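Local atomic coordinates of IG hypothetical 16092 (Bacillus cereus ATCC 14579, PDB entry 1YQH), a protein that is of unknown function but belongs to the UPF0045 (DUF77) family and may, like related thiamine-binding proteins, bind thiamine or a similar small molecule. Residues 10-15 with 62-67; 24-29 with 69-74. One frame throughout, in Å; residues are numbered along the deposited sequence.

Contact 1: 10-15 with 62-67; sequences MSFSVV and KRAQQA
The Phe12 ring meets the methyl of Ala64 at a slant, with its outer atoms doing the touching: CE1 lies 3.7 Å from Ala64 CB, and Phe12 CZ is 3.9 Å from the same methyl. CB of Phe12 points toward helix 54-70, and chi1 of 86° sets CG between the backbone N and the carbonyl carbon. Val61 of the same helix, Val34 of helix 23-36, and Thr48 and Leu50 of strand 48-52 also touch the ring. The second flat group, the amide of Gln65, stays out of the apolar touch. With chi1 at 78° its chain runs extended beyond CG to OE1, which is hydrogen-bonded to Thr78 OG1 on the neighbouring strand, while Tyr84 of the second subunit packs on the same side chain. What Gln65 offers Val14 is therefore its root: Val14 CG1 is 4.1 Å from Gln65 CB and 4.2 Å from Gln65 CA. This is also where the backbones come nearest, Val14 CA and Gln65 CA being 6.4 Å apart. Through an aromatic ring, a valine and an alanine methyl, helix 54-70 packs on the central strand 8-17; lying beside helix 23-36 on one face of a four-stranded antiparallel sheet of order 2-3-1-4, it gives the beta-alpha-beta-beta-alpha-beta core of a ferredoxin-like fold.

Contact 2: 24-29 with 69-74; sequences YSVVDK and VDAGAE
Ala71 sets its methyl against Val26 and Lys29, about one helical turn apart on helix 23-36, at the point where helix 54-70 ends in a Schellman motif. The methyl is nearest the aliphatic root of the lysine: Ala71 CB lies 3.8 Å from Lys29 CG. It also rests on the valine backbone, 4.2 Å from Val26 CA, and the CA atoms of Val26 and Ala71 approach to 5.6 Å. Beyond the turn, Ala73 adds a second methyl, whose CB is 4.1 Å from Val26 CG1. That branch stands anti to the valine's backbone N (chi1 175°), which carries CG1 toward Ala73. Further out, Pro16 of strand 8-17 touches both Val26 and Ala73, and Ala18 and Lys21 also pack on the valine. The lysine bends at chi2 and chi3, so its charged end leaves the contact and forms a salt bridge with Glu32. The apolar touch thus uses only the lower part of a solvent-exposed chain. Gly72 turns the chain between the two alanines with a positive phi of 118°, where a CB would be jammed against the carbonyl O of Ala71, and the turn is tied to the helix end by the hydrogen bond from Gly72 N to Val69 O, 3.0 Å.

Overall arrangement
Contact 1 is the core contact, its centre about 6 Å from the centre of the chain, whereas contact 2 is only partly buried, with its centre about 16 Å from it. Both use helix 54-70: residues 62-67 meet strand 8-17 in contact 1, and its terminus meets helix 23-36 in contact 2. Both are apolar and use alanine methyls and a valine; contact 1 adds a phenylalanine ring and the root of a buried glutamine, contact 2 the root of an exposed lysine whose charge is paired outside. The two adjoin, Ala67 CB lying 3.5 Å from Lys29 O and Val14 O 4.0 Å from Val27 CG2.

Contact 1: 10-15 with 62-67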
# COMPACT_ATOMS: atom_id res chain seq x y z
N MSE A 10 -8.63 -3.47 -8.94
CA MSE A 10 -7.51 -3.77 -8.06
C MSE A 10 -6.25 -3.18 -8.68
O MSE A 10 -6.18 -3.02 -9.90
CB MSE A 10 -7.39 -5.30 -7.97
CG MSE A 10 -6.36 -5.83 -7.01
SE MSE A 10 -6.31 -7.76 -7.16
CE MSE A 10 -8.12 -8.20 -6.51
N SER A 11 -5.28 -2.81 -7.85
CA SER A 11 -3.93 -2.61 -8.35
C SER A 11 -2.97 -3.45 -7.56
O SER A 11 -3.26 -3.85 -6.42
CB SER A 11 -3.53 -1.13 -8.33
OG SER A 11 -3.41 -0.65 -7.00
N PHE A 12 -1.83 -3.76 -8.17
CA PHE A 12 -0.81 -4.51 -7.44
C PHE A 12 0.56 -4.20 -7.99
O PHE A 12 0.72 -3.73 -9.13
CB PHE A 12 -1.09 -6.03 -7.52
CG PHE A 12 -0.54 -6.70 -8.76
CD1 PHE A 12 0.64 -7.46 -8.69
CD2 PHE A 12 -1.19 -6.60 -9.99
CE1 PHE A 12 1.17 -8.09 -9.82
CE2 PHE A 12 -0.68 -7.23 -11.12
CZ PHE A 12 0.50 -7.97 -11.04
N SER A 13 1.56 -4.48 -7.17
CA SER A 13 2.94 -4.42 -7.62
C SER A 13 3.74 -5.53 -6.95
O SER A 13 3.36 -6.01 -5.88
CB SER A 13 3.53 -3.05 -7.31
OG SER A 13 3.41 -2.74 -5.94
N VAL A 14 4.84 -5.92 -7.60
CA VAL A 14 5.80 -6.86 -7.03
C VAL A 14 7.18 -6.21 -7.00
O VAL A 14 7.61 -5.60 -7.99
CB VAL A 14 5.83 -8.20 -7.83
CG1 VAL A 14 4.53 -8.97 -7.61
CG2 VAL A 14 6.04 -7.94 -9.32
N VAL A 15 7.85 -6.30 -5.86
CA VAL A 15 9.21 -5.79 -5.74
C VAL A 15 10.06 -6.98 -5.33
O VAL A 15 10.00 -7.42 -4.17
CB VAL A 15 9.34 -4.68 -4.69
CG1 VAL A 15 10.75 -4.13 -4.67
CG2 VAL A 15 8.33 -3.57 -4.96
N LYS A 62 -1.26 -13.84 -7.32
CA LYS A 62 -0.51 -14.98 -6.77
C LYS A 62 0.44 -15.57 -7.81
O LYS A 62 1.60 -15.88 -7.53
CB LYS A 62 -1.47 -16.06 -6.27
CG LYS A 62 -2.18 -15.63 -5.00
CD LYS A 62 -3.43 -16.46 -4.74
CE LYS A 62 -3.09 -17.88 -4.40
NZ LYS A 62 -4.32 -18.68 -4.08
N ARG A 63 -0.05 -15.70 -9.04
CA ARG A 63 0.79 -16.30 -10.07
C ARG A 63 1.88 -15.34 -10.52
O ARG A 63 2.97 -15.79 -10.91
CB ARG A 63 -0.06 -16.83 -11.23
CG ARG A 63 -0.82 -18.08 -10.80
CD ARG A 63 -1.56 -18.73 -11.94
NE ARG A 63 -2.66 -17.89 -12.38
CZ ARG A 63 -2.65 -17.23 -13.52
NH1 ARG A 63 -1.61 -17.35 -14.32
NH2 ARG A 63 -3.69 -16.48 -13.86
N ALA A 64 1.60 -14.04 -10.43
CA ALA A 64 2.56 -12.99 -10.79
C ALA A 64 3.72 -13.02 -9.81
O ALA A 64 4.87 -13.02 -10.22
CB ALA A 64 1.90 -11.60 -10.78
N GLN A 65 3.41 -13.06 -8.51
CA GLN A 65 4.50 -13.13 -7.54
C GLN A 65 5.28 -14.45 -7.66
O GLN A 65 6.50 -14.46 -7.52
CB GLN A 65 4.04 -12.80 -6.11
CG GLN A 65 3.32 -13.88 -5.40
CD GLN A 65 2.96 -13.53 -3.94
OE1 GLN A 65 3.28 -12.46 -3.39
NE2 GLN A 65 2.28 -14.45 -3.30
N GLN A 66 4.59 -15.56 -7.95
CA GLN A 66 5.30 -16.82 -8.17
C GLN A 66 6.18 -16.75 -9.42
O GLN A 66 7.28 -17.30 -9.43
CB GLN A 66 4.34 -18.02 -8.24
CG GLN A 66 5.05 -19.36 -8.42
CD GLN A 66 5.98 -19.70 -7.27
OE1 GLN A 66 7.12 -20.14 -7.48
NE2 GLN A 66 5.50 -19.52 -6.05
N ALA A 67 5.71 -16.06 -10.46
CA ALA A 67 6.53 -15.89 -11.68
C ALA A 67 7.87 -15.20 -11.35
O ALA A 67 8.90 -15.53 -11.95
CB ALA A 67 5.77 -15.11 -12.75

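Contact 2: 24-29 with 69-74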
# COMPACT_ATOMS: atom_id res chain seq x y z
N TYR A 24 14.10 -5.53 -13.47
CA TYR A 24 13.18 -5.43 -14.61
C TYR A 24 12.96 -6.77 -15.32
O TYR A 24 11.87 -7.02 -15.83
CB TYR A 24 13.63 -4.38 -15.64
CG TYR A 24 13.53 -2.92 -15.22
CD1 TYR A 24 14.33 -1.95 -15.82
CD2 TYR A 24 12.65 -2.51 -14.21
CE1 TYR A 24 14.26 -0.60 -15.45
CE2 TYR A 24 12.58 -1.15 -13.82
CZ TYR A 24 13.39 -0.21 -14.45
OH TYR A 24 13.32 1.12 -14.09
N SER A 25 13.99 -7.62 -15.35
CA SER A 25 13.88 -8.94 -15.97
C SER A 25 12.87 -9.83 -15.23
O SER A 25 12.11 -10.58 -15.84
CB SER A 25 15.25 -9.62 -16.06
OG SER A 25 16.17 -8.80 -16.77
N VAL A 26 12.90 -9.73 -13.91
CA VAL A 26 12.05 -10.52 -13.03
C VAL A 26 10.62 -9.96 -13.11
O VAL A 26 9.66 -10.72 -13.29
CB VAL A 26 12.58 -10.46 -11.59
CG1 VAL A 26 11.64 -11.17 -10.64
CG2 VAL A 26 13.99 -11.07 -11.54
N VAL A 27 10.49 -8.64 -13.01
CA VAL A 27 9.18 -8.00 -13.10
C VAL A 27 8.48 -8.31 -14.45
O VAL A 27 7.26 -8.47 -14.49
CB VAL A 27 9.23 -6.48 -12.78
CG1 VAL A 27 7.85 -5.83 -13.00
CG2 VAL A 27 9.71 -6.24 -11.34
N ASP A 28 9.25 -8.41 -15.53
CA ASP A 28 8.68 -8.69 -16.83
C ASP A 28 7.93 -10.04 -16.89
O ASP A 28 6.99 -10.20 -17.66
CB ASP A 28 9.77 -8.64 -17.90
CG ASP A 28 9.22 -8.68 -19.29
OD1 ASP A 28 8.50 -7.73 -19.68
OD2 ASP A 28 9.51 -9.66 -19.99
N LYS A 29 8.35 -10.99 -16.06
CA LYS A 29 7.68 -12.28 -15.98
C LYS A 29 6.38 -12.18 -15.18
O LYS A 29 5.40 -12.89 -15.48
CB LYS A 29 8.61 -13.34 -15.39
CG LYS A 29 9.89 -13.60 -16.22
CD LYS A 29 9.59 -13.96 -17.68
CE LYS A 29 9.05 -15.36 -17.84
NZ LYS A 29 8.90 -15.74 -19.30
N VAL A 69 9.58 -15.45 -8.51
CA VAL A 69 10.40 -16.50 -7.90
C VAL A 69 10.92 -17.48 -8.96
O VAL A 69 12.11 -17.85 -8.96
CB VAL A 69 9.61 -17.23 -6.78
CG1 VAL A 69 10.39 -18.43 -6.23
CG2 VAL A 69 9.28 -16.22 -5.66
N ASP A 70 10.04 -17.89 -9.87
CA ASP A 70 10.45 -18.79 -10.96
C ASP A 70 11.53 -18.15 -11.84
O ASP A 70 12.40 -18.85 -12.40
CB ASP A 70 9.25 -19.18 -11.82
CG ASP A 70 8.23 -20.04 -11.08
OD1 ASP A 70 8.57 -20.65 -10.04
OD2 ASP A 70 7.07 -20.09 -11.55
N ALA A 71 11.48 -16.82 -11.95
CA ALA A 71 12.44 -16.05 -12.73
C ALA A 71 13.78 -15.82 -12.00
O ALA A 71 14.72 -15.25 -12.56
CB ALA A 71 11.83 -14.72 -13.16
N GLY A 72 13.86 -16.27 -10.75
CA GLY A 72 15.09 -16.13 -9.97
C GLY A 72 15.03 -15.28 -8.71
O GLY A 72 16.03 -15.14 -8.01
N ALA A 73 13.87 -14.71 -8.40
CA ALA A 73 13.75 -13.96 -7.15
C ALA A 73 13.78 -14.90 -5.95
O ALA A 73 13.12 -15.94 -5.95
CB ALA A 73 12.47 -13.09 -7.12
N GLU A 74 14.56 -14.53 -4.93
CA GLU A 74 14.59 -15.26 -3.68
C GLU A 74 13.39 -14.87 -2.81
O GLU A 74 12.89 -15.68 -2.02
CB GLU A 74 15.92 -15.02 -2.96
CG GLU A 74 17.09 -15.87 -3.52
CD GLU A 74 17.62 -15.43 -4.91
OE1 GLU A 74 17.91 -16.32 -5.76
OE2 GLU A 74 17.77 -14.22 -5.15